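Long-range contacts in fructokinase (PDB 3C8U), which probably transfers a phosphate group from ATP to fructose, using a P-loop kinase fold: residues A[22-27]-A[145-150]; A[54-59]-A[101-106]; A[135-140]-A[197-202]. One frame throughout, in Å; residues are numbered along the deposited sequence.

Contact 1: residues A[22-27]-A[145-150]; sequences RQLVAL and TAIWDV
Asp149 and Leu24 join the entry of strand 150-154 to strand 23-28, the central strand of a parallel sheet ordered 2-3-1-4-5, as in P-loop kinases. Asp149 meets strand 23-28 with side chain and backbone alike. Its CG is anti to its own carbonyl carbon (chi1 -64°), and its CB lies 3.4 Å from Leu24 O. One atom further out, CG faces Leu24 N. At the tip, Asp149 OD2 accepts a nearly straight hydrogen bond from Leu24 N, 2.9 Å long, on the lone pair that points away from OD1. OD2 also packs on Gln23 CA and shares a water with Arg22 O, while OD1 is held by Gln19 NE2. The carboxylate thus serves the N-H of Leu24 just ahead of the point where strand 150-154 begins.

Leu24 O is gripped twice, by Asp149 N at 2.8 Å and, weakly, by Val150 N at 3.3 Å. The parallel pairing follows, with Val25 bridged to Val150: Ala26 N bonds Val150 O at 2.9 Å, and the valine side chains lie side by side, pointing the same way. Trp148 stands beside this pairing, its NE1 bonded to Leu134 O. Ala26 CB sits squarely over the centre of the five-membered ring of Trp148, 3.4 Å above it, in a CH-pi contact. Leu24, which also packs on Leu95 of helix 85-97, sends CD1 to the edge of the indole near CZ3, and the same Leu24 CD1 touches Ile147 CG2 at 3.6 Å.

Contact 2: residues A[54-59]-A[101-106]; sequences EVVPMD and VIYPLF
Tyr103 packs against Val56 and Pro57 where a beta-hairpin, strands 101-107 and 112-120, lies against the outermost strand 53-57 of the parallel sheet. The two strand segments cross at 67° with their axes 8.3 Å apart, too far for backbone pairing, and side chains and two bridging waters make the connection. Tyr103 has the most surface buried here. Its CG stands between the backbone N and the carbonyl carbon (chi1 72°), and the ring extends toward strand 53-57. Val56 CG1 lies over one face of that ring, 4.0 Å from the centroid, in a CH-pi contact offset toward CE2 and CZ. Pro57 crosses the tyrosine at about a right angle and brings its CD near CE2 and OH. The hydroxyl does not bond the strand directly: Tyr103 OH binds a water at 2.6 Å, in the plane of the ring at its edge, and this water gives a weak bond to Val55 O. Ala118 and Val120 of the partner hairpin strand add further packing on Tyr103.

The other two main contributors, Asp59 and Phe106, meet just past the end of strand 53-57. Asp59 CB and Phe106 CB are 3.6 Å apart. The backbones also come closest here, with Asp59 CA and Phe106 CA at 5.5 Å. Phe106 has CG anti to its backbone N (chi1 -165°), and its ring leads away from Asp59 to stack with His62. His62 ND1 in turn is hydrogen-bonded to Asp59 O, so His62 touches both residues, the carbonyl of Asp59 by a hydrogen bond and the phenyl ring by stacking. Between the two meeting points a second water donates to Pro57 O and Pro104 O, and beyond it Asp59 O packs on Phe106 CB at 3.5 Å.

Contact 3: residues A[135-140]-A[197-202]; sequences LFDAPG and ARLPAD
Leu135 O and Ala197 O, both acceptors, lie 3.3 Å apart, and each takes an N-H from the opposite segment. This is a single bridge, pairing Phe136 with Arg198, between two irregular loops of the P-loop kinase fold; one follows strand 126-131, the other leads into strand 203-205. Leu199 N bonds Leu135 O at 2.8 Å and Asp137 N bonds Ala197 O at 2.9 Å. Both donors stand well above the plane of the carbonyl they serve, by 42° and 38°.

Leu199 carries much of the side-chain contact. Its CB rests on Leu135 O, its CD1 reaches Phe136 O, and its CD2 lies 3.6 Å from Asp137 CB and equally near CG, which is anti to the backbone N of Asp137 (chi1 -167°); the two side chains cross at about a right angle. The carboxylate itself is salt-bridged through OD1 to Arg142. Asp137 is also the centre of an inverse gamma turn, closed by a weak bond from Ala138 N to Phe136 O. At one end of the contact Leu135 CD1 meets Ala201 CB at 3.5 Å, and at the other Phe136 CE1 packs on Ala197 CB at 3.8 Å.

Contacts 1 and 3 touch, although their centres are 13 Å apart: Thr145 CG2 packs on Leu199 CD1 at 3.4 Å, and Val150 CA on Asp202 OD2 at 3.3 Å. Asp202 OD2 is bonded to Ser151 N, which joins the loop of contact 3 to the start of strand 150-154, the strand that contact 1 opens. Contact 2 is nested in the chain between the two segments of contact 1 and reaches the same sheet; their nearest atoms are about 5 Å apart. Contacts 2 and 3 lie on opposite sides of the chain's centre, with centres 21 Å apart. Strand 23-28 runs on into a probable P-loop containing Gly34, Lys35 and Ser36, and the side chain of Val55 in contact 2 lies near it without touching.

Contact 1: residues A[22-27]-A[145-150]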
ATOM      1  N   ARG A  22      14.260  -4.583 -12.049  1.00 21.27           N
ATOM      2  CA  ARG A  22      13.144  -5.143 -11.328  1.00 18.24           C
ATOM      3  C   ARG A  22      11.864  -4.418 -11.736  1.00 19.92           C
ATOM      4  O   ARG A  22      11.855  -3.207 -11.994  1.00 22.77           O
ATOM      5  CB  ARG A  22      13.413  -5.006  -9.828  1.00 19.92           C
ATOM      6  CG  ARG A  22      12.360  -5.591  -8.981  1.00 17.75           C
ATOM      7  CD  ARG A  22      12.708  -5.491  -7.517  1.00 18.61           C
ATOM      8  NE  ARG A  22      13.821  -6.353  -7.147  1.00 21.77           N
ATOM      9  CZ  ARG A  22      15.018  -5.934  -6.777  1.00 23.64           C
ATOM     10  NH1 ARG A  22      15.308  -4.641  -6.738  1.00 23.79           N
ATOM     11  NH2 ARG A  22      15.940  -6.810  -6.461  1.00 24.60           N
ATOM     12  N   GLN A  23      10.783  -5.173 -11.801  1.00 20.40           N
ATOM     13  CA  GLN A  23       9.454  -4.620 -12.138  1.00 19.97           C
ATOM     14  C   GLN A  23       8.642  -4.355 -10.873  1.00 19.52           C
ATOM     15  O   GLN A  23       8.749  -5.068  -9.884  1.00 20.70           O
ATOM     16  CB  GLN A  23       8.735  -5.537 -13.128  1.00 23.21           C
ATOM     17  CG  GLN A  23       9.384  -5.441 -14.542  1.00 21.71           C
ATOM     18  CD  GLN A  23       8.826  -6.425 -15.550  1.00 26.21           C
ATOM     19  OE1 GLN A  23       8.247  -6.019 -16.542  1.00 31.90           O
ATOM     20  NE2 GLN A  23       8.978  -7.716 -15.286  1.00 29.14           N
ATOM     21  N   LEU A  24       7.904  -3.258 -10.932  1.00 17.05           N
ATOM     22  CA  LEU A  24       7.008  -2.793  -9.852  1.00 18.66           C
ATOM     23  C   LEU A  24       5.535  -2.898 -10.215  1.00 17.51           C
ATOM     24  O   LEU A  24       5.049  -2.409 -11.238  1.00 18.86           O
ATOM     25  CB  LEU A  24       7.333  -1.358  -9.472  1.00 18.53           C
ATOM     26  CG  LEU A  24       8.772  -1.003  -9.034  1.00 22.35           C
ATOM     27  CD1 LEU A  24       8.789   0.407  -8.437  1.00 22.35           C
ATOM     28  CD2 LEU A  24       9.246  -1.949  -8.018  1.00 23.32           C
ATOM     29  N   VAL A  25       4.828  -3.551  -9.324  1.00 17.83           N
ATOM     30  CA  VAL A  25       3.384  -3.665  -9.394  1.00 14.96           C
ATOM     31  C   VAL A  25       2.773  -3.037  -8.170  1.00 16.79           C
ATOM     32  O   VAL A  25       3.071  -3.416  -7.032  1.00 16.74           O
ATOM     33  CB  VAL A  25       2.918  -5.159  -9.549  1.00 16.99           C
ATOM     34  CG1 VAL A  25       1.376  -5.269  -9.496  1.00 15.38           C
ATOM     35  CG2 VAL A  25       3.451  -5.779 -10.834  1.00 15.38           C
ATOM     36  N   ALA A  26       1.927  -2.045  -8.422  1.00 18.10           N
ATOM     37  CA  ALA A  26       1.219  -1.310  -7.356  1.00 18.74           C
ATOM     38  C   ALA A  26      -0.150  -1.907  -7.061  1.00 17.71           C
ATOM     39  O   ALA A  26      -0.919  -2.213  -7.963  1.00 18.08           O
ATOM     40  CB  ALA A  26       1.088   0.165  -7.728  1.00 16.29           C
ATOM     41  N   LEU A  27      -0.420  -2.104  -5.773  1.00 17.46           N
ATOM     42  CA  LEU A  27      -1.762  -2.474  -5.297  1.00 18.49           C
ATOM     43  C   LEU A  27      -2.197  -1.397  -4.333  1.00 17.86           C
ATOM     44  O   LEU A  27      -1.630  -1.249  -3.254  1.00 18.42           O
ATOM     45  CB  LEU A  27      -1.768  -3.833  -4.590  1.00 18.57           C
ATOM     46  CG  LEU A  27      -3.157  -4.162  -3.986  1.00 26.22           C
ATOM     47  CD1 LEU A  27      -4.214  -4.292  -5.087  1.00 30.90           C
ATOM     48  CD2 LEU A  27      -3.133  -5.424  -3.144  1.00 32.83           C
ATOM     49  N   THR A 145       2.593   7.139 -10.310  1.00 22.64           N
ATOM     50  CA  THR A 145       1.963   6.292 -11.346  0.50 23.78           C
ATOM     51  C   THR A 145       2.902   6.056 -12.531  1.00 23.23           C
ATOM     52  O   THR A 145       2.833   5.059 -13.215  1.00 24.07           O
ATOM     53  CB  THR A 145       0.647   6.883 -11.863  0.50 23.87           C
ATOM     54  OG1 THR A 145       0.885   8.160 -12.462  0.50 25.93           O
ATOM     55  CG2 THR A 145      -0.329   7.031 -10.746  0.50 22.93           C
ATOM     56  N   ALA A 146       3.805   6.982 -12.735  1.00 21.01           N
ATOM     57  CA  ALA A 146       4.767   6.870 -13.834  1.00 23.64           C
ATOM     58  C   ALA A 146       5.779   5.792 -13.533  1.00 23.50           C
ATOM     59  O   ALA A 146       6.474   5.313 -14.423  1.00 26.45           O
ATOM     60  CB  ALA A 146       5.477   8.184 -14.070  1.00 23.99           C
ATOM     61  N   ILE A 147       5.892   5.432 -12.255  1.00 22.32           N
ATOM     62  CA  ILE A 147       6.935   4.474 -11.813  1.00 22.27           C
ATOM     63  C   ILE A 147       6.455   3.029 -11.936  1.00 20.17           C
ATOM     64  O   ILE A 147       7.229   2.106 -12.111  1.00 22.68           O
ATOM     65  CB  ILE A 147       7.328   4.670 -10.305  1.00 20.60           C
ATOM     66  CG1 ILE A 147       7.842   6.076 -10.038  1.00 30.54           C
ATOM     67  CG2 ILE A 147       8.459   3.718  -9.870  1.00 31.42           C
ATOM     68  CD1 ILE A 147       8.234   6.256  -8.594  1.00 32.40           C
ATOM     69  N   TRP A 148       5.159   2.851 -11.790  1.00 18.28           N
ATOM     70  CA  TRP A 148       4.586   1.520 -11.754  1.00 19.17           C
ATOM     71  C   TRP A 148       4.638   0.881 -13.145  1.00 21.97           C
ATOM     72  O   TRP A 148       4.410   1.549 -14.153  1.00 25.43           O
ATOM     73  CB  TRP A 148       3.127   1.519 -11.293  1.00 18.09           C
ATOM     74  CG  TRP A 148       2.781   2.304 -10.028  1.00 18.08           C
ATOM     75  CD1 TRP A 148       1.647   3.003  -9.812  1.00 18.58           C
ATOM     76  CD2 TRP A 148       3.590   2.470  -8.851  1.00 19.39           C
ATOM     77  NE1 TRP A 148       1.672   3.587  -8.568  1.00 20.51           N
ATOM     78  CE2 TRP A 148       2.851   3.259  -7.947  1.00 20.13           C
ATOM     79  CE3 TRP A 148       4.854   2.007  -8.468  1.00 19.41           C
ATOM     80  CZ2 TRP A 148       3.340   3.614  -6.692  1.00 21.39           C
ATOM     81  CZ3 TRP A 148       5.342   2.354  -7.212  1.00 20.19           C
ATOM     82  CH2 TRP A 148       4.581   3.147  -6.336  1.00 21.47           C
ATOM     83  N   ASP A 149       4.883  -0.431 -13.185  1.00 18.88           N
ATOM     84  CA  ASP A 149       4.795  -1.154 -14.446  1.00 18.59           C
ATOM     85  C   ASP A 149       3.393  -1.645 -14.704  1.00 18.39           C
ATOM     86  O   ASP A 149       2.911  -1.651 -15.834  1.00 18.20           O
ATOM     87  CB  ASP A 149       5.835  -2.278 -14.510  1.00 17.17           C
ATOM     88  CG  ASP A 149       7.245  -1.733 -14.478  1.00 18.53           C
ATOM     89  OD1 ASP A 149       7.656  -1.010 -15.423  1.00 18.85           O
ATOM     90  OD2 ASP A 149       7.967  -2.051 -13.522  1.00 17.80           O
ATOM     91  N   VAL A 150       2.743  -2.060 -13.622  1.00 16.08           N
ATOM     92  CA  VAL A 150       1.335  -2.471 -13.637  1.00 18.54           C
ATOM     93  C   VAL A 150       0.727  -1.921 -12.355  1.00 17.05           C
ATOM     94  O   VAL A 150       1.364  -1.892 -11.305  1.00 19.79           O
ATOM     95  CB  VAL A 150       1.121  -4.020 -13.714  1.00 20.05           C
ATOM     96  CG1 VAL A 150      -0.380  -4.398 -13.746  1.00 16.24           C
ATOM     97  CG2 VAL A 150       1.883  -4.642 -14.921  1.00 19.89           C
TER
HETATM   98  O   HOH W   1      10.394  -0.942 -12.902  1.00 28.05           O

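Contact 2: residues A[54-59]-A[101-106]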
ATOM      1  N   GLU A  54       7.519 -10.417  -4.350  1.00 20.43           N
ATOM      2  CA  GLU A  54       7.337 -10.114  -2.930  0.50 21.78           C
ATOM      3  C   GLU A  54       6.566  -8.821  -2.717  1.00 18.03           C
ATOM      4  O   GLU A  54       6.569  -7.940  -3.564  1.00 20.17           O
ATOM      5  CB  GLU A  54       8.694 -10.061  -2.239  0.50 22.47           C
ATOM      6  CG  GLU A  54       9.312 -11.438  -2.102  0.50 31.79           C
ATOM      7  CD  GLU A  54      10.720 -11.429  -1.566  0.50 36.86           C
ATOM      8  OE1 GLU A  54      10.899 -11.160  -0.363  0.50 46.28           O
ATOM      9  OE2 GLU A  54      11.646 -11.726  -2.346  0.50 42.76           O
ATOM     10  N   VAL A  55       5.941  -8.738  -1.556  1.00 17.82           N
ATOM     11  CA  VAL A  55       5.118  -7.587  -1.193  1.00 18.75           C
ATOM     12  C   VAL A  55       5.941  -6.602  -0.366  1.00 19.56           C
ATOM     13  O   VAL A  55       6.537  -6.967   0.639  1.00 19.09           O
ATOM     14  CB  VAL A  55       3.829  -8.005  -0.440  1.00 18.44           C
ATOM     15  CG1 VAL A  55       3.012  -6.750  -0.083  1.00 20.03           C
ATOM     16  CG2 VAL A  55       2.986  -9.004  -1.295  1.00 18.13           C
ATOM     17  N   VAL A  56       5.945  -5.352  -0.816  1.00 19.83           N
ATOM     18  CA  VAL A  56       6.664  -4.256  -0.149  1.00 18.67           C
ATOM     19  C   VAL A  56       5.624  -3.234   0.352  1.00 19.28           C
ATOM     20  O   VAL A  56       5.031  -2.483  -0.427  1.00 18.74           O
ATOM     21  CB  VAL A  56       7.686  -3.590  -1.089  1.00 17.02           C
ATOM     22  CG1 VAL A  56       8.335  -2.310  -0.392  1.00 17.65           C
ATOM     23  CG2 VAL A  56       8.750  -4.612  -1.571  1.00 21.20           C
ATOM     24  N   PRO A  57       5.338  -3.228   1.657  1.00 20.24           N
ATOM     25  CA  PRO A  57       4.379  -2.210   2.098  1.00 20.91           C
ATOM     26  C   PRO A  57       4.948  -0.809   2.232  1.00 20.72           C
ATOM     27  O   PRO A  57       6.128  -0.623   2.566  1.00 19.61           O
ATOM     28  CB  PRO A  57       3.976  -2.707   3.485  1.00 21.09           C
ATOM     29  CG  PRO A  57       4.443  -4.077   3.556  1.00 21.63           C
ATOM     30  CD  PRO A  57       5.625  -4.180   2.729  1.00 18.41           C
HETATM   31  N   MSE A  58       4.078   0.167   2.007  1.00 21.78           N
HETATM   32  CA  MSE A  58       4.427   1.593   2.190  1.00 22.64           C
HETATM   33  C   MSE A  58       4.371   2.064   3.642  1.00 22.94           C
HETATM   34  O   MSE A  58       4.882   3.100   3.957  1.00 20.92           O
HETATM   35  CB  MSE A  58       3.625   2.522   1.257  1.00 24.66           C
HETATM   36  CG  MSE A  58       2.255   2.899   1.619  1.00 29.24           C
HETATM   37 SE   MSE A  58       1.607   4.589   0.695  0.75 31.02          SE
HETATM   38  CE  MSE A  58       2.501   5.851   1.737  1.00 40.63           C
ATOM     39  N   ASP A  59       3.823   1.244   4.524  1.00 21.24           N
ATOM     40  CA  ASP A  59       3.528   1.676   5.899  1.00 21.23           C
ATOM     41  C   ASP A  59       4.777   2.066   6.688  1.00 21.03           C
ATOM     42  O   ASP A  59       4.723   2.849   7.648  1.00 21.93           O
ATOM     43  CB  ASP A  59       2.762   0.584   6.684  1.00 22.07           C
ATOM     44  CG  ASP A  59       1.258   0.706   6.544  1.00 35.21           C
ATOM     45  OD1 ASP A  59       0.758   1.753   6.054  1.00 44.22           O
ATOM     46  OD2 ASP A  59       0.564  -0.246   6.956  1.00 49.96           O
ATOM     47  N   VAL A 101      17.873  -4.025  -1.578  1.00 22.27           N
ATOM     48  CA  VAL A 101      17.343  -2.814  -0.958  1.00 18.17           C
ATOM     49  C   VAL A 101      16.721  -3.078   0.380  1.00 16.42           C
ATOM     50  O   VAL A 101      15.752  -3.809   0.511  1.00 18.37           O
ATOM     51  CB  VAL A 101      16.290  -2.065  -1.872  1.00 19.20           C
ATOM     52  CG1 VAL A 101      15.838  -0.719  -1.224  1.00 22.67           C
ATOM     53  CG2 VAL A 101      16.853  -1.768  -3.283  1.00 20.36           C
ATOM     54  N   ILE A 102      17.276  -2.399   1.371  1.00 17.72           N
ATOM     55  CA  ILE A 102      16.784  -2.397   2.742  1.00 15.15           C
ATOM     56  C   ILE A 102      15.688  -1.353   2.919  1.00 18.05           C
ATOM     57  O   ILE A 102      15.784  -0.219   2.404  1.00 17.84           O
ATOM     58  CB  ILE A 102      17.927  -2.138   3.768  1.00 16.33           C
ATOM     59  CG1 ILE A 102      19.027  -3.212   3.635  1.00 23.46           C
ATOM     60  CG2 ILE A 102      17.367  -2.070   5.211  1.00 14.41           C
ATOM     61  CD1 ILE A 102      18.572  -4.592   3.997  1.00 19.91           C
ATOM     62  N   TYR A 103      14.643  -1.731   3.667  1.00 16.03           N
ATOM     63  CA  TYR A 103      13.523  -0.804   3.936  1.00 15.92           C
ATOM     64  C   TYR A 103      12.834  -1.049   5.277  1.00 17.61           C
ATOM     65  O   TYR A 103      13.030  -2.096   5.891  1.00 20.41           O
ATOM     66  CB  TYR A 103      12.544  -0.842   2.747  1.00 13.67           C
ATOM     67  CG  TYR A 103      11.717  -2.107   2.639  1.00 16.92           C
ATOM     68  CD1 TYR A 103      12.167  -3.202   1.947  1.00 18.42           C
ATOM     69  CD2 TYR A 103      10.454  -2.173   3.211  1.00 16.75           C
ATOM     70  CE1 TYR A 103      11.405  -4.368   1.863  1.00 17.63           C
ATOM     71  CE2 TYR A 103       9.703  -3.326   3.145  1.00 16.88           C
ATOM     72  CZ  TYR A 103      10.167  -4.410   2.462  1.00 19.35           C
ATOM     73  OH  TYR A 103       9.366  -5.536   2.397  1.00 21.99           O
ATOM     74  N   PRO A 104      12.048  -0.069   5.762  1.00 18.97           N
ATOM     75  CA  PRO A 104      11.416  -0.189   7.069  1.00 17.05           C
ATOM     76  C   PRO A 104      10.091  -0.885   7.027  1.00 20.99           C
ATOM     77  O   PRO A 104       9.454  -0.953   5.988  1.00 19.36           O
ATOM     78  CB  PRO A 104      11.210   1.256   7.504  1.00 20.22           C
ATOM     79  CG  PRO A 104      11.212   2.076   6.218  1.00 20.98           C
ATOM     80  CD  PRO A 104      11.901   1.282   5.177  1.00 21.79           C
ATOM     81  N   LEU A 105       9.745  -1.425   8.187  1.00 20.26           N
ATOM     82  CA  LEU A 105       8.472  -2.106   8.423  1.00 20.85           C
ATOM     83  C   LEU A 105       7.761  -1.401   9.564  1.00 21.88           C
ATOM     84  O   LEU A 105       8.373  -1.083  10.587  1.00 22.55           O
ATOM     85  CB  LEU A 105       8.688  -3.598   8.763  1.00 19.78           C
ATOM     86  CG  LEU A 105       9.142  -4.523   7.615  1.00 25.17           C
ATOM     87  CD1 LEU A 105       9.333  -6.006   8.069  1.00 18.34           C
ATOM     88  CD2 LEU A 105       8.173  -4.398   6.443  1.00 24.81           C
ATOM     89  N   PHE A 106       6.466  -1.191   9.395  1.00 20.83           N
ATOM     90  CA  PHE A 106       5.642  -0.576  10.441  1.00 22.87           C
ATOM     91  C   PHE A 106       5.191  -1.615  11.445  1.00 24.66           C
ATOM     92  O   PHE A 106       4.670  -2.660  11.071  1.00 28.78           O
ATOM     93  CB  PHE A 106       4.430   0.138   9.835  1.00 24.12           C
ATOM     94  CG  PHE A 106       3.747   1.074  10.777  1.00 23.42           C
ATOM     95  CD1 PHE A 106       4.388   2.211  11.237  1.00 22.46           C
ATOM     96  CD2 PHE A 106       2.469   0.811  11.222  1.00 30.30           C
ATOM     97  CE1 PHE A 106       3.733   3.090  12.119  1.00 23.98           C
ATOM     98  CE2 PHE A 106       1.829   1.678  12.111  1.00 29.64           C
ATOM     99  CZ  PHE A 106       2.469   2.811  12.545  1.00 27.83           C
TER
HETATM  100  O   HOH W   2       9.889  -7.482   0.822  1.00 31.39           O
HETATM  101  O   HOH W   3       6.920  -0.927   4.914  1.00 16.17           O

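Contact 3: residues A[135-140]-A[197-202]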
ATOM      1  N   LEU A 135      -2.249   5.541  -6.189  1.00 19.15           N
ATOM      2  CA  LEU A 135      -3.046   5.996  -7.343  1.00 20.16           C
ATOM      3  C   LEU A 135      -3.780   7.277  -6.954  1.00 21.54           C
ATOM      4  O   LEU A 135      -4.972   7.463  -7.173  1.00 19.62           O
ATOM      5  CB  LEU A 135      -4.029   4.909  -7.799  1.00 17.14           C
ATOM      6  CG  LEU A 135      -3.362   3.703  -8.496  1.00 22.32           C
ATOM      7  CD1 LEU A 135      -4.367   2.631  -8.903  1.00 21.14           C
ATOM      8  CD2 LEU A 135      -2.502   4.116  -9.703  1.00 19.22           C
ATOM      9  N   PHE A 136      -3.017   8.129  -6.300  1.00 20.84           N
ATOM     10  CA  PHE A 136      -3.550   9.293  -5.574  1.00 21.43           C
ATOM     11  C   PHE A 136      -3.200  10.623  -6.241  1.00 21.01           C
ATOM     12  O   PHE A 136      -2.032  11.005  -6.399  1.00 20.88           O
ATOM     13  CB  PHE A 136      -3.028   9.214  -4.126  1.00 23.28           C
ATOM     14  CG  PHE A 136      -3.650  10.190  -3.184  1.00 21.25           C
ATOM     15  CD1 PHE A 136      -5.003  10.126  -2.873  1.00 19.45           C
ATOM     16  CD2 PHE A 136      -2.861  11.145  -2.551  1.00 20.03           C
ATOM     17  CE1 PHE A 136      -5.565  11.022  -1.972  1.00 19.85           C
ATOM     18  CE2 PHE A 136      -3.419  12.063  -1.652  1.00 25.05           C
ATOM     19  CZ  PHE A 136      -4.765  12.008  -1.367  1.00 22.26           C
ATOM     20  N   ASP A 137      -4.260  11.307  -6.656  1.00 21.93           N
ATOM     21  CA  ASP A 137      -4.147  12.529  -7.463  1.00 24.34           C
ATOM     22  C   ASP A 137      -3.930  13.759  -6.570  1.00 24.81           C
ATOM     23  O   ASP A 137      -4.823  14.563  -6.288  1.00 21.53           O
ATOM     24  CB  ASP A 137      -5.359  12.668  -8.381  1.00 25.00           C
ATOM     25  CG  ASP A 137      -5.176  13.719  -9.470  1.00 27.03           C
ATOM     26  OD1 ASP A 137      -4.111  14.354  -9.613  1.00 22.80           O
ATOM     27  OD2 ASP A 137      -6.142  13.890 -10.216  1.00 32.71           O
ATOM     28  N   ALA A 138      -2.694  13.833  -6.131  1.00 22.84           N
ATOM     29  CA  ALA A 138      -2.158  14.965  -5.348  1.00 22.48           C
ATOM     30  C   ALA A 138      -0.700  15.203  -5.702  1.00 24.37           C
ATOM     31  O   ALA A 138      -0.019  14.305  -6.204  1.00 26.56           O
ATOM     32  CB  ALA A 138      -2.259  14.689  -3.862  1.00 19.22           C
ATOM     33  N   PRO A 139      -0.203  16.412  -5.426  1.00 25.43           N
ATOM     34  CA  PRO A 139       1.208  16.666  -5.640  1.00 25.33           C
ATOM     35  C   PRO A 139       2.103  15.639  -4.974  1.00 25.24           C
ATOM     36  O   PRO A 139       1.889  15.197  -3.829  1.00 23.62           O
ATOM     37  CB  PRO A 139       1.396  18.072  -5.067  1.00 26.73           C
ATOM     38  CG  PRO A 139       0.053  18.726  -5.277  1.00 24.94           C
ATOM     39  CD  PRO A 139      -0.939  17.630  -5.019  1.00 27.09           C
ATOM     40  N   GLY A 140       3.102  15.272  -5.757  1.00 23.09           N
ATOM     41  CA  GLY A 140       4.097  14.290  -5.388  1.00 21.57           C
ATOM     42  C   GLY A 140       3.568  12.900  -5.691  1.00 20.54           C
ATOM     43  O   GLY A 140       4.090  12.167  -6.533  1.00 19.15           O
ATOM     44  N   ALA A 197      -9.818  11.402  -5.129  1.00 25.49           N
ATOM     45  CA  ALA A 197      -8.587  11.717  -5.864  1.00 23.67           C
ATOM     46  C   ALA A 197      -8.004  10.457  -6.511  1.00 26.44           C
ATOM     47  O   ALA A 197      -6.858  10.088  -6.300  1.00 26.82           O
ATOM     48  CB  ALA A 197      -7.551  12.382  -4.934  1.00 22.92           C
ATOM     49  N   ARG A 198      -8.843   9.798  -7.292  1.00 25.45           N
ATOM     50  CA  ARG A 198      -8.478   8.541  -7.936  1.00 25.86           C
ATOM     51  C   ARG A 198      -7.728   8.743  -9.249  1.00 26.89           C
ATOM     52  O   ARG A 198      -8.186   9.477 -10.116  1.00 29.05           O
ATOM     53  CB  ARG A 198      -9.751   7.721  -8.203  1.00 24.82           C
ATOM     54  CG  ARG A 198     -10.573   7.394  -6.973  1.00 27.14           C
ATOM     55  CD  ARG A 198     -11.978   6.984  -7.350  1.00 31.55           C
ATOM     56  NE  ARG A 198     -11.963   5.978  -8.403  1.00 37.66           N
ATOM     57  CZ  ARG A 198     -12.245   4.700  -8.206  1.00 38.23           C
ATOM     58  NH1 ARG A 198     -12.596   4.285  -6.997  1.00 41.79           N
ATOM     59  NH2 ARG A 198     -12.188   3.842  -9.221  1.00 34.06           N
ATOM     60  N   LEU A 199      -6.568   8.091  -9.388  1.00 23.41           N
ATOM     61  CA  LEU A 199      -5.909   7.997 -10.682  1.00 22.86           C
ATOM     62  C   LEU A 199      -6.274   6.635 -11.303  1.00 22.60           C
ATOM     63  O   LEU A 199      -6.587   5.685 -10.605  1.00 22.99           O
ATOM     64  CB  LEU A 199      -4.387   8.177 -10.575  1.00 23.76           C
ATOM     65  CG  LEU A 199      -3.908   9.573 -10.141  1.00 26.45           C
ATOM     66  CD1 LEU A 199      -2.371   9.567  -9.930  1.00 20.28           C
ATOM     67  CD2 LEU A 199      -4.351  10.634 -11.149  1.00 20.01           C
ATOM     68  N   PRO A 200      -6.263   6.542 -12.627  1.00 25.23           N
ATOM     69  CA  PRO A 200      -6.702   5.289 -13.233  1.00 24.23           C
ATOM     70  C   PRO A 200      -5.733   4.122 -13.045  1.00 23.48           C
ATOM     71  O   PRO A 200      -4.536   4.298 -13.027  1.00 24.85           O
ATOM     72  CB  PRO A 200      -6.849   5.657 -14.712  1.00 26.84           C
ATOM     73  CG  PRO A 200      -6.045   6.823 -14.935  1.00 29.56           C
ATOM     74  CD  PRO A 200      -5.901   7.558 -13.628  1.00 26.81           C
ATOM     75  N   ALA A 201      -6.294   2.938 -12.884  1.00 22.00           N
ATOM     76  CA  ALA A 201      -5.520   1.710 -12.631  1.00 21.58           C
ATOM     77  C   ALA A 201      -5.561   0.845 -13.854  1.00 23.77           C
ATOM     78  O   ALA A 201      -6.504   0.934 -14.638  1.00 22.57           O
ATOM     79  CB  ALA A 201      -6.105   0.948 -11.436  1.00 18.69           C
ATOM     80  N   ASP A 202      -4.552  -0.009 -14.002  1.00 22.49           N
ATOM     81  CA  ASP A 202      -4.483  -0.908 -15.153  1.00 21.29           C
ATOM     82  C   ASP A 202      -5.543  -1.965 -14.996  1.00 22.66           C
ATOM     83  O   ASP A 202      -6.172  -2.384 -15.944  1.00 22.41           O
ATOM     84  CB  ASP A 202      -3.106  -1.568 -15.300  1.00 23.02           C
ATOM     85  CG  ASP A 202      -2.047  -0.584 -15.687  1.00 25.10           C
ATOM     86  OD1 ASP A 202      -2.346   0.314 -16.511  1.00 28.80           O
ATOM     87  OD2 ASP A 202      -0.932  -0.668 -15.144  1.00 18.71           O
TER